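Side-chain contacts in acyl-CoA dehydrogenase FadE3 (PDB 4IV6), which belongs to the acyl-CoA dehydrogenase family of flavoproteins and holds dihydroflavine-adenine dinucleotide in a four-chain assembly: residues B[293-296]-B[297-301]; B[247-250]-B[251-254]. One frame throughout, in Å; residues are numbered along the deposited sequence.

Contact 1 of 2, residues B[293-296]-B[297-301]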
loop_
_atom_site.group_PDB
_atom_site.type_symbol
_atom_site.label_atom_id
_atom_site.label_comp_id
_atom_site.label_asym_id
_atom_site.label_seq_id
_atom_site.Cartn_x
_atom_site.Cartn_y
_atom_site.Cartn_z
ATOM N N THR B 293 -9.787 -10.445 -6.275
ATOM C CA THR B 293 -9.911 -10.740 -4.846
ATOM C C THR B 293 -10.492 -9.538 -4.050
ATOM O O THR B 293 -11.399 -9.705 -3.234
ATOM C CB THR B 293 -8.540 -11.154 -4.266
ATOM O OG1 THR B 293 -8.088 -12.344 -4.919
ATOM C CG2 THR B 293 -8.633 -11.405 -2.760
ATOM N N LYS B 294 -9.941 -8.350 -4.267
ATOM C CA LYS B 294 -10.455 -7.118 -3.638
ATOM C C LYS B 294 -11.889 -6.826 -4.054
ATOM O O LYS B 294 -12.709 -6.406 -3.221
ATOM C CB LYS B 294 -9.568 -5.908 -3.967
ATOM C CG LYS B 294 -8.195 -6.043 -3.331
ATOM C CD LYS B 294 -7.283 -4.804 -3.392
ATOM C CE LYS B 294 -7.063 -4.229 -4.766
ATOM N NZ LYS B 294 -5.844 -3.352 -4.711
ATOM N N LEU B 295 -12.205 -7.054 -5.324
ATOM C CA LEU B 295 -13.564 -6.791 -5.815
ATOM C C LEU B 295 -14.550 -7.722 -5.114
ATOM O O LEU B 295 -15.603 -7.289 -4.692
ATOM C CB LEU B 295 -13.674 -6.980 -7.338
ATOM C CG LEU B 295 -15.054 -6.765 -7.972
ATOM C CD1 LEU B 295 -15.682 -5.458 -7.504
ATOM C CD2 LEU B 295 -14.920 -6.821 -9.473
ATOM N N TYR B 296 -14.187 -9.008 -5.000
ATOM C CA TYR B 296 -15.006 -9.994 -4.285
ATOM C C TYR B 296 -15.178 -9.566 -2.832
ATOM O O TYR B 296 -16.292 -9.617 -2.291
ATOM C CB TYR B 296 -14.339 -11.374 -4.367
ATOM C CG TYR B 296 -15.079 -12.542 -3.733
ATOM C CD1 TYR B 296 -16.463 -12.555 -3.600
ATOM C CD2 TYR B 296 -14.374 -13.679 -3.319
ATOM C CE1 TYR B 296 -17.121 -13.655 -3.054
ATOM C CE2 TYR B 296 -15.021 -14.768 -2.769
ATOM C CZ TYR B 296 -16.391 -14.747 -2.619
ATOM O OH TYR B 296 -17.025 -15.847 -2.069
ATOM N N ALA B 297 -14.100 -9.114 -2.202
ATOM C CA ALA B 297 -14.200 -8.618 -0.807
ATOM C C ALA B 297 -15.180 -7.457 -0.695
ATOM O O ALA B 297 -16.028 -7.405 0.201
ATOM C CB ALA B 297 -12.818 -8.204 -0.279
ATOM N N ALA B 298 -15.076 -6.522 -1.628
ATOM C CA ALA B 298 -15.883 -5.322 -1.581
ATOM C C ALA B 298 -17.337 -5.613 -1.837
ATOM O O ALA B 298 -18.220 -5.044 -1.149
ATOM C CB ALA B 298 -15.342 -4.307 -2.559
ATOM N N ARG B 299 -17.627 -6.507 -2.799
ATOM C CA ARG B 299 -19.031 -6.854 -3.054
ATOM C C ARG B 299 -19.613 -7.656 -1.877
ATOM O O ARG B 299 -20.776 -7.487 -1.524
ATOM C CB ARG B 299 -19.194 -7.608 -4.375
ATOM C CG ARG B 299 -18.780 -6.801 -5.613
ATOM C CD ARG B 299 -19.170 -7.551 -6.888
ATOM N NE ARG B 299 -20.594 -7.400 -7.107
ATOM C CZ ARG B 299 -21.539 -8.328 -6.927
ATOM N NH1 ARG B 299 -21.232 -9.544 -6.535
ATOM N NH2 ARG B 299 -22.823 -8.013 -7.157
ATOM N N SER B 300 -18.797 -8.515 -1.260
ATOM C CA SER B 300 -19.264 -9.307 -0.125
ATOM C C SER B 300 -19.640 -8.404 1.037
ATOM O O SER B 300 -20.710 -8.560 1.657
ATOM C CB SER B 300 -18.227 -10.333 0.338
ATOM O OG SER B 300 -17.968 -11.314 -0.659
ATOM N N LEU B 301 -18.786 -7.426 1.304
ATOM C CA LEU B 301 -19.049 -6.437 2.340
ATOM C C LEU B 301 -20.342 -5.638 2.039
ATOM O O LEU B 301 -21.241 -5.540 2.884
ATOM C CB LEU B 301 -17.823 -5.517 2.515
ATOM C CG LEU B 301 -17.730 -4.638 3.774
ATOM C CD1 LEU B 301 -16.399 -3.887 3.789
ATOM C CD2 LEU B 301 -18.850 -3.638 3.842
#
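Ser300 turns its hydroxyl back onto the carbonyl of Tyr296, one helical turn earlier, and this is the tight end of the contact. OG lies anti to its own carbonyl carbon and beside the backbone N (chi1 -64°), which brings it to 2.9 Å from Tyr296 O as a hydrogen-bond donor. The hydroxyl sits above the carbonyl plane, 38° out of it, while the backbone N of Ser300 makes the regular helical bond to the same oxygen from the opposite face. Two donors therefore grip Tyr296 O, and the serine hydroxyl is satisfied within the helix.

The Tyr296 ring stands next to this hydroxyl, and its CD1–CE1 side passes Ser300 OG obliquely, with CE1 3.5 Å away. The phenol OH reaches beyond the helix to Ser304 of the second subunit, where it forms a hydrogen bond with the serine OG.

Packing is looser between Leu295 and Arg299, whose side chains run alongside each other in one direction. Leu295 CD1 comes to 3.9 Å from Arg299 CG, and the same methylene lies 3.3 Å from Leu295 O. The arginine, a partly exposed residue, then bends at chi3 (77°), and its NE forms a salt bridge with Glu76.

Lys294 is partly exposed too; its NZ bonds to Gln332. This turn of helix 282-310 is thus packed on several sides: Lys294 and Ala298 touch helix 316-340, Leu295 and Arg299 rest on helix 234-270, and Tyr296 packs on Leu301 of the second subunit, making this part of the C-terminal helical domain a piece of the subunit interface.

Contact 2 of 2, residues B[247-250]-B[251-254]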
loop_
_atom_site.group_PDB
_atom_site.type_symbol
_atom_site.label_atom_id
_atom_site.label_comp_id
_atom_site.label_asym_id
_atom_site.label_seq_id
_atom_site.Cartn_x
_atom_site.Cartn_y
_atom_site.Cartn_z
ATOM N N LEU B 247 -24.606 3.322 1.025
ATOM C CA LEU B 247 -24.779 2.036 0.317
ATOM C C LEU B 247 -24.836 2.229 -1.194
ATOM O O LEU B 247 -24.218 1.462 -1.941
ATOM C CB LEU B 247 -25.986 1.259 0.820
ATOM C CG LEU B 247 -25.852 0.654 2.212
ATOM C CD1 LEU B 247 -27.195 0.123 2.705
ATOM C CD2 LEU B 247 -24.783 -0.428 2.262
ATOM N N GLN B 248 -25.556 3.250 -1.654
ATOM C CA GLN B 248 -25.624 3.512 -3.085
ATOM C C GLN B 248 -24.284 3.961 -3.655
ATOM O O GLN B 248 -23.913 3.553 -4.744
ATOM C CB GLN B 248 -26.765 4.457 -3.472
ATOM C CG GLN B 248 -26.645 5.873 -2.944
ATOM C CD GLN B 248 -26.047 6.864 -3.958
ATOM O OE1 GLN B 248 -25.523 6.454 -5.016
ATOM N NE2 GLN B 248 -26.127 8.193 -3.630
ATOM N N VAL B 249 -23.534 4.758 -2.907
ATOM C CA VAL B 249 -22.212 5.145 -3.373
ATOM C C VAL B 249 -21.271 3.947 -3.409
ATOM O O VAL B 249 -20.499 3.821 -4.369
ATOM C CB VAL B 249 -21.619 6.277 -2.528
ATOM C CG1 VAL B 249 -20.162 6.557 -2.904
ATOM C CG2 VAL B 249 -22.448 7.546 -2.690
ATOM N N ALA B 250 -21.325 3.081 -2.389
ATOM C CA ALA B 250 -20.536 1.847 -2.404
ATOM C C ALA B 250 -20.843 1.009 -3.651
ATOM O O ALA B 250 -19.942 0.470 -4.282
ATOM C CB ALA B 250 -20.769 1.039 -1.147
ATOM N N ALA B 251 -22.119 0.890 -3.990
ATOM C CA ALA B 251 -22.556 0.182 -5.201
ATOM C C ALA B 251 -22.052 0.832 -6.482
ATOM O O ALA B 251 -21.709 0.133 -7.431
ATOM C CB ALA B 251 -24.079 0.090 -5.240
ATOM N N ARG B 252 -22.032 2.170 -6.541
ATOM C CA ARG B 252 -21.414 2.816 -7.671
ATOM C C ARG B 252 -19.985 2.394 -7.869
ATOM O O ARG B 252 -19.529 2.213 -9.000
ATOM C CB ARG B 252 -21.380 4.325 -7.521
ATOM C CG ARG B 252 -22.523 5.020 -8.105
ATOM C CD ARG B 252 -22.276 6.518 -8.122
ATOM N NE ARG B 252 -23.231 7.133 -7.257
ATOM C CZ ARG B 252 -23.190 8.393 -6.879
ATOM N NH1 ARG B 252 -24.141 8.822 -6.102
ATOM N NH2 ARG B 252 -22.221 9.209 -7.272
ATOM N N ALA B 253 -19.275 2.303 -6.753
ATOM C CA ALA B 253 -17.869 1.990 -6.755
ATOM C C ALA B 253 -17.651 0.515 -7.129
ATOM O O ALA B 253 -16.770 0.204 -7.920
ATOM C CB ALA B 253 -17.249 2.356 -5.402
ATOM N N THR B 254 -18.465 -0.409 -6.616
ATOM C CA THR B 254 -18.298 -1.776 -7.059
ATOM C C THR B 254 -18.672 -1.956 -8.527
ATOM O O THR B 254 -18.121 -2.807 -9.186
ATOM C CB THR B 254 -19.037 -2.812 -6.208
ATOM O OG1 THR B 254 -20.440 -2.529 -6.180
ATOM C CG2 THR B 254 -18.438 -2.861 -4.825
HETATM O O HOH W 1 -25.085 10.740 -4.315
#
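Gln248 and Arg252 run alongside each other in one direction, with the amide and guanidinium planes turned 30° from each other. The guanidinium meets Gln248 OE1 side-on, using NE and NH1 together. The NH1 bond is the shorter at 2.9 Å and lies in the carbonyl plane on a lone pair of OE1, with an N-H...O angle of 152°. The NE bond is longer, 3.3 Å to the same oxygen, and more bent. OE1 itself lies close to the guanidinium plane, so both donors meet it at their edge.

Gln248 has CG between its backbone N and carbonyl carbon (chi1 65°) and turns again at chi2, which swings the amide along the helix toward Arg252. A bend at chi3 of Arg252 turns NE and NH1 to the amide oxygen.

A water bridges the two groups. It accepts from Gln248 NE2 and from Arg252 NH1, both at 2.8 Å, and sits in the guanidinium plane. The two arginine N-H donors call for the amide oxygen here, which leaves NE2 to donate to the water.

Val249 crosses the arginine obliquely and sets CG2 over one guanidinium face, 4.0 Å from NH1 and nearer that end than the middle of the group. Arg252 NH2 forms a salt bridge with Glu366, so the buried charge is held by a second partner as well.

This is an i to i+4 glutamine-arginine pair on one side of a helix, here the long helix 234-270 of the acyl-CoA dehydrogenase C-terminal bundle. The Arg252 side chain lies about 7 Å from the bound dihydroflavine-adenine dinucleotide, which puts the pair near the flavin pocket.

Contact 2 comes first along the chain, on helix 234-270, and contact 1 follows on helix 282-310; both belong to the C-terminal domain of the acyl-CoA dehydrogenase fold. Their centres are about 12 Å apart, and the two helices touch directly where Thr254 packs against contact 1: its CG2 is 4.0 Å from Arg299 CG, and its backbone O is 4.0 Å from Leu295 CD1. Glu76, from helix 68-81, links them again, taking a salt bridge from Arg299 and a hydrogen bond from Thr254 OG1. Contact 2 lies near the chain centre, its arginine close to a bound dihydroflavine-adenine dinucleotide, whereas contact 1 borders the second subunit, so neighbouring helices of one bundle serve both surroundings.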